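Branched-chain alpha-ketoacid decarboxylase (PDB 2VBF) probably decarboxylates branched-chain and aromatic alpha-keto acids to aldehydes, using thiamine diphosphate and one magnesium ion per subunit. Local coordinates at residues Q215-K226 against V346-I356. Numbering follows the deposited sequence. Where two conformers were deposited one is given.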
ATOM      1  N   GLN A 215     -16.527  32.489  24.874  1.00 37.20           N
ATOM      2  CA  GLN A 215     -16.152  33.485  25.880  1.00 36.51           C
ATOM      3  C   GLN A 215     -16.360  32.947  27.296  1.00 34.47           C
ATOM      4  O   GLN A 215     -15.564  33.227  28.187  1.00 35.10           O
ATOM      5  CB  GLN A 215     -16.915  34.805  25.677  1.00 38.41           C
ATOM      6  CG  GLN A 215     -16.065  36.042  25.948  1.00 40.99           C
ATOM      7  CD  GLN A 215     -14.834  36.121  25.046  1.00 43.17           C
ATOM      8  OE1 GLN A 215     -14.910  35.859  23.838  1.00 45.78           O
ATOM      9  NE2 GLN A 215     -13.692  36.474  25.633  1.00 44.53           N
ATOM     10  N   VAL A 216     -17.421  32.173  27.494  1.00 32.42           N
ATOM     11  CA  VAL A 216     -17.640  31.473  28.756  1.00 31.68           C
ATOM     12  C   VAL A 216     -16.509  30.473  29.032  1.00 30.85           C
ATOM     13  O   VAL A 216     -16.024  30.379  30.163  1.00 30.99           O
ATOM     14  CB  VAL A 216     -18.984  30.718  28.770  1.00 31.05           C
ATOM     15  CG1 VAL A 216     -19.138  29.936  30.063  1.00 31.03           C
ATOM     16  CG2 VAL A 216     -20.154  31.686  28.599  1.00 32.38           C
ATOM     17  N   ILE A 217     -16.107  29.721  28.006  1.00 29.51           N
ATOM     18  CA  ILE A 217     -15.005  28.761  28.151  1.00 28.16           C
ATOM     19  C   ILE A 217     -13.732  29.493  28.556  1.00 26.94           C
ATOM     20  O   ILE A 217     -13.037  29.065  29.480  1.00 26.17           O
ATOM     21  CB  ILE A 217     -14.756  27.938  26.860  1.00 28.19           C
ATOM     22  CG1 ILE A 217     -15.852  26.881  26.674  1.00 27.61           C
ATOM     23  CG2 ILE A 217     -13.395  27.242  26.927  1.00 27.84           C
ATOM     24  CD1 ILE A 217     -15.732  26.068  25.398  1.00 27.82           C
ATOM     25  N   LEU A 218     -13.436  30.603  27.883  1.00 25.49           N
ATOM     26  CA  LEU A 218     -12.248  31.393  28.209  1.00 27.32           C
ATOM     27  C   LEU A 218     -12.286  31.950  29.637  1.00 26.03           C
ATOM     28  O   LEU A 218     -11.270  31.955  30.329  1.00 25.24           O
ATOM     29  CB  LEU A 218     -12.058  32.531  27.203  1.00 27.31           C
ATOM     30  CG  LEU A 218     -11.417  32.077  25.896  1.00 28.84           C
ATOM     31  CD1 LEU A 218     -11.747  33.061  24.786  1.00 29.15           C
ATOM     32  CD2 LEU A 218      -9.907  31.914  26.076  1.00 27.38           C
ATOM     33  N   SER A 219     -13.457  32.415  30.063  1.00 27.70           N
ATOM     34  CA  SER A 219     -13.630  32.959  31.417  1.00 27.79           C
ATOM     35  C   SER A 219     -13.392  31.903  32.489  1.00 26.74           C
ATOM     36  O   SER A 219     -12.749  32.178  33.510  1.00 25.93           O
ATOM     37  CB  SER A 219     -15.029  33.558  31.580  1.00 28.38           C
ATOM     38  OG  SER A 219     -15.161  34.703  30.755  1.00 32.42           O
ATOM     39  N   LYS A 220     -13.907  30.699  32.255  1.00 26.70           N
ATOM     40  CA  LYS A 220     -13.695  29.588  33.183  1.00 26.38           C
ATOM     41  C   LYS A 220     -12.236  29.127  33.206  1.00 25.22           C
ATOM     42  O   LYS A 220     -11.711  28.762  34.263  1.00 22.62           O
ATOM     43  CB  LYS A 220     -14.637  28.422  32.867  1.00 27.69           C
ATOM     44  CG  LYS A 220     -15.890  28.395  33.745  1.00 30.01           C
ATOM     45  CD  LYS A 220     -17.111  27.894  32.983  1.00 30.56           C
ATOM     46  CE  LYS A 220     -18.150  27.274  33.912  1.00 32.10           C
ATOM     47  NZ  LYS A 220     -18.490  28.144  35.079  1.00 33.67           N
ATOM     48  N   ILE A 221     -11.573  29.151  32.049  1.00 23.18           N
ATOM     49  CA  ILE A 221     -10.146  28.821  32.000  1.00 22.98           C
ATOM     50  C   ILE A 221      -9.350  29.866  32.778  1.00 23.06           C
ATOM     51  O   ILE A 221      -8.479  29.525  33.579  1.00 21.26           O
ATOM     52  CB  ILE A 221      -9.622  28.724  30.553  1.00 22.20           C
ATOM     53  CG1 ILE A 221     -10.185  27.473  29.873  1.00 22.51           C
ATOM     54  CG2 ILE A 221      -8.090  28.710  30.534  1.00 21.82           C
ATOM     55  CD1 ILE A 221      -9.968  27.439  28.368  1.00 22.36           C
ATOM     56  N   GLU A 222      -9.669  31.136  32.546  1.00 23.60           N
ATOM     57  CA  GLU A 222      -9.008  32.237  33.244  1.00 25.12           C
ATOM     58  C   GLU A 222      -9.167  32.126  34.756  1.00 24.22           C
ATOM     59  O   GLU A 222      -8.189  32.185  35.490  1.00 24.48           O
ATOM     60  CB  GLU A 222      -9.576  33.569  32.785  1.00 25.32           C
ATOM     61  CG  GLU A 222      -8.853  34.769  33.367  1.00 27.01           C
ATOM     62  CD  GLU A 222      -9.450  36.081  32.907  1.00 28.32           C
ATOM     63  OE1 GLU A 222     -10.565  36.065  32.335  1.00 29.22           O
ATOM     64  OE2 GLU A 222      -8.798  37.122  33.130  1.00 32.92           O
ATOM     65  N   GLU A 223     -10.411  31.981  35.202  1.00 25.91           N
ATOM     66  CA  GLU A 223     -10.729  31.839  36.625  1.00 26.45           C
ATOM     67  C   GLU A 223      -9.958  30.668  37.230  1.00 25.43           C
ATOM     68  O   GLU A 223      -9.296  30.799  38.270  1.00 25.15           O
ATOM     69  CB  GLU A 223     -12.239  31.626  36.775  1.00 27.10           C
ATOM     70  CG  GLU A 223     -12.737  31.367  38.190  1.00 29.94           C
ATOM     71  CD  GLU A 223     -14.231  31.085  38.237  1.00 32.40           C
ATOM     72  OE1 GLU A 223     -14.770  30.509  37.261  1.00 37.86           O
ATOM     73  OE2 GLU A 223     -14.868  31.430  39.260  1.00 38.38           O
ATOM     74  N   SER A 224     -10.032  29.521  36.555  1.00 24.20           N
ATOM     75  CA  SER A 224      -9.376  28.313  37.035  1.00 23.06           C
ATOM     76  C   SER A 224      -7.865  28.483  37.142  1.00 22.43           C
ATOM     77  O   SER A 224      -7.252  28.055  38.120  1.00 21.67           O
ATOM     78  CB  SER A 224      -9.710  27.131  36.127  1.00 22.18           C
ATOM     79  OG  SER A 224     -11.103  26.891  36.115  1.00 23.34           O
ATOM     80  N   LEU A 225      -7.266  29.112  36.135  1.00 21.59           N
ATOM     81  CA  LEU A 225      -5.816  29.287  36.117  1.00 22.23           C
ATOM     82  C   LEU A 225      -5.344  30.235  37.217  1.00 23.59           C
ATOM     83  O   LEU A 225      -4.315  29.999  37.837  1.00 24.05           O
ATOM     84  CB  LEU A 225      -5.332  29.775  34.743  1.00 21.16           C
ATOM     85  CG  LEU A 225      -5.308  28.711  33.646  1.00 19.09           C
ATOM     86  CD1 LEU A 225      -5.068  29.350  32.277  1.00 19.12           C
ATOM     87  CD2 LEU A 225      -4.267  27.603  33.965  1.00 17.86           C
ATOM     88  N   LYS A 226      -6.099  31.304  37.450  1.00 24.43           N
ATOM     89  CA  LYS A 226      -5.718  32.314  38.440  1.00 25.49           C
ATOM     90  C   LYS A 226      -5.937  31.835  39.869  1.00 25.83           C
ATOM     91  O   LYS A 226      -5.212  32.254  40.765  1.00 27.74           O
ATOM     92  CB  LYS A 226      -6.462  33.629  38.187  1.00 26.28           C
ATOM     93  CG  LYS A 226      -5.981  34.347  36.938  1.00 26.63           C
ATOM     94  CD  LYS A 226      -6.811  35.580  36.616  1.00 27.57           C
ATOM     95  CE  LYS A 226      -6.068  36.517  35.656  1.00 27.66           C
ATOM     96  NZ  LYS A 226      -6.933  37.631  35.171  1.00 27.14           N
ATOM     97  N   VAL A 346     -10.703  29.292  20.321  1.00 25.13           N
ATOM     98  CA  VAL A 346     -10.496  29.324  21.765  1.00 24.63           C
ATOM     99  C   VAL A 346      -9.003  29.325  22.099  1.00 25.13           C
ATOM    100  O   VAL A 346      -8.540  30.151  22.887  1.00 24.47           O
ATOM    101  CB  VAL A 346     -11.261  28.193  22.489  1.00 25.35           C
ATOM    102  CG1 VAL A 346     -10.952  28.211  23.973  1.00 25.14           C
ATOM    103  CG2 VAL A 346     -12.765  28.347  22.262  1.00 24.07           C
ATOM    104  N   VAL A 347      -8.234  28.440  21.466  1.00 24.60           N
ATOM    105  CA  VAL A 347      -6.801  28.350  21.756  1.00 25.66           C
ATOM    106  C   VAL A 347      -6.075  29.653  21.425  1.00 26.47           C
ATOM    107  O   VAL A 347      -5.222  30.100  22.191  1.00 27.23           O
ATOM    108  CB  VAL A 347      -6.152  27.150  21.029  1.00 24.98           C
ATOM    109  CG1 VAL A 347      -4.636  27.152  21.206  1.00 25.40           C
ATOM    110  CG2 VAL A 347      -6.752  25.855  21.550  1.00 24.70           C
ATOM    111  N   SER A 348      -6.440  30.278  20.304  1.00 27.91           N
ATOM    112  CA  SER A 348      -5.800  31.531  19.895  0.50 28.96           C
ATOM    113  C   SER A 348      -6.249  32.732  20.740  1.00 29.78           C
ATOM    114  O   SER A 348      -5.630  33.793  20.682  1.00 31.46           O
ATOM    115  CB  SER A 348      -6.042  31.807  18.406  0.50 29.21           C
ATOM    116  OG  SER A 348      -7.417  31.951  18.123  0.50 28.91           O
ATOM    117  N   SER A 349      -7.310  32.565  21.529  1.00 30.06           N
ATOM    118  CA  SER A 349      -7.772  33.625  22.432  0.50 31.00           C
ATOM    119  C   SER A 349      -7.131  33.526  23.823  1.00 31.74           C
ATOM    120  O   SER A 349      -7.404  34.351  24.700  1.00 31.46           O
ATOM    121  CB  SER A 349      -9.300  33.600  22.554  0.50 30.98           C
ATOM    122  OG  SER A 349      -9.753  32.391  23.142  0.50 31.45           O
ATOM    123  N   LEU A 350      -6.275  32.524  24.032  1.00 32.34           N
ATOM    124  CA  LEU A 350      -5.643  32.334  25.341  1.00 32.40           C
ATOM    125  C   LEU A 350      -4.727  33.500  25.728  1.00 34.73           C
ATOM    126  O   LEU A 350      -4.637  33.845  26.906  1.00 35.06           O
ATOM    127  CB  LEU A 350      -4.868  31.016  25.397  1.00 31.55           C
ATOM    128  CG  LEU A 350      -5.707  29.737  25.486  1.00 29.87           C
ATOM    129  CD1 LEU A 350      -4.796  28.512  25.427  1.00 28.68           C
ATOM    130  CD2 LEU A 350      -6.577  29.709  26.750  1.00 27.76           C
ATOM    131  N   SER A 351      -4.055  34.109  24.751  1.00 35.79           N
ATOM    132  CA  SER A 351      -3.171  35.246  25.051  1.00 36.15           C
ATOM    133  C   SER A 351      -3.914  36.600  25.123  1.00 36.29           C
ATOM    134  O   SER A 351      -3.289  37.633  25.349  1.00 38.55           O
ATOM    135  CB  SER A 351      -1.964  35.289  24.097  1.00 37.70           C
ATOM    136  OG  SER A 351      -0.915  34.444  24.567  1.00 38.81           O
ATOM    137  N   GLU A 352      -5.235  36.590  24.942  1.00 35.40           N
ATOM    138  CA  GLU A 352      -6.085  37.700  25.391  1.00 34.73           C
ATOM    139  C   GLU A 352      -6.170  37.723  26.921  1.00 32.84           C
ATOM    140  O   GLU A 352      -6.542  38.748  27.510  1.00 32.68           O
ATOM    141  CB  GLU A 352      -7.522  37.571  24.873  1.00 36.23           C
ATOM    142  CG  GLU A 352      -7.762  37.867  23.394  1.00 38.50           C
ATOM    143  CD  GLU A 352      -9.213  37.595  22.984  1.00 39.36           C
ATOM    144  OE1 GLU A 352     -10.112  37.642  23.862  1.00 42.50           O
ATOM    145  OE2 GLU A 352      -9.459  37.329  21.780  1.00 44.15           O
ATOM    146  N   LEU A 353      -5.892  36.581  27.554  1.00 29.68           N
ATOM    147  CA  LEU A 353      -5.986  36.468  29.002  1.00 27.79           C
ATOM    148  C   LEU A 353      -4.754  37.104  29.613  1.00 25.78           C
ATOM    149  O   LEU A 353      -3.619  36.769  29.257  1.00 23.99           O
ATOM    150  CB  LEU A 353      -6.109  35.009  29.458  1.00 27.59           C
ATOM    151  CG  LEU A 353      -7.268  34.195  28.871  1.00 27.27           C
ATOM    152  CD1 LEU A 353      -7.292  32.812  29.494  1.00 28.05           C
ATOM    153  CD2 LEU A 353      -8.610  34.885  29.068  1.00 27.40           C
ATOM    154  N   LYS A 354      -5.001  38.028  30.530  1.00 24.27           N
ATOM    155  CA  LYS A 354      -3.957  38.786  31.179  1.00 22.88           C
ATOM    156  C   LYS A 354      -3.895  38.464  32.666  1.00 21.54           C
ATOM    157  O   LYS A 354      -4.880  38.035  33.272  1.00 23.84           O
ATOM    158  CB  LYS A 354      -4.213  40.283  30.981  1.00 23.26           C
ATOM    159  CG  LYS A 354      -4.136  40.739  29.530  1.00 24.08           C
ATOM    160  CD  LYS A 354      -2.703  40.696  29.025  1.00 24.81           C
ATOM    161  CE  LYS A 354      -2.605  40.917  27.543  1.00 25.51           C
ATOM    162  NZ  LYS A 354      -1.195  40.851  27.110  1.00 24.51           N
ATOM    163  N   GLY A 355      -2.724  38.671  33.247  1.00 21.13           N
ATOM    164  CA  GLY A 355      -2.556  38.583  34.675  1.00 20.99           C
ATOM    165  C   GLY A 355      -2.359  37.186  35.222  1.00 20.78           C
ATOM    166  O   GLY A 355      -2.327  37.018  36.429  1.00 20.34           O
ATOM    167  N   ILE A 356      -2.217  36.199  34.338  1.00 20.53           N
ATOM    168  CA  ILE A 356      -1.931  34.830  34.760  1.00 21.01           C
ATOM    169  C   ILE A 356      -0.426  34.655  34.882  1.00 20.74           C
ATOM    170  O   ILE A 356       0.308  34.838  33.904  1.00 20.85           O
ATOM    171  CB  ILE A 356      -2.509  33.775  33.782  1.00 21.14           C
ATOM    172  CG1 ILE A 356      -4.030  33.925  33.666  1.00 22.24           C
ATOM    173  CG2 ILE A 356      -2.150  32.373  34.261  1.00 20.59           C
ATOM    174  CD1 ILE A 356      -4.641  33.239  32.458  1.00 22.21           C
TER
HETATM  175  O   HOH W   1      -7.687  38.687  31.229  1.00 36.74           O
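Lys226 reaches across to the carbonyl O of Lys354, and Leu218 meets Leu350, where helix 212-227, lying against a mixed beta-sheet in the central domain of this thiamine diphosphate enzyme, is flanked by the end of helix 343-348 and the chain that runs on from it. Apolar side chains fill most of the interface, and a lysine bound to both a backbone carbonyl and a carboxylate closes one end. The CD2 methyls of Leu218 and Leu350 meet at 4.1 Å, and CG2 of Ile221 touches CD2 of Leu350 at 4.2 Å, the two side chains crossing at about a right angle. Ile217 brings CG2, anti to its backbone N, against CG1 of Val346. Leu353 lays both its methyls along CB of Glu222, while CD1 of Leu225 abuts CD1 of Ile356 at 3.9 Å. The chain of Lys226, extended beyond CG, crosses over CG1 of Ile356 and carries NZ to the carbonyl O of Lys354 at 2.8 Å, with a nearly straight C=O...N angle of 164°. Glu222 OE2 binds the same NZ in a salt bridge, on the anti side of the carboxylate. An alanine in place of Glu222 would probably leave the ammonium of Lys226 without its charge partner. Farther out, Leu300 and Ile324 of the sheet underlie Ile221, and Phe251 of helix 245-255 packs on both Leu225 and Leu350. A water completes the polar end, donating to Glu222 OE2 at 2.7 Å and accepting from the backbone N of Lys354 at 2.9 Å.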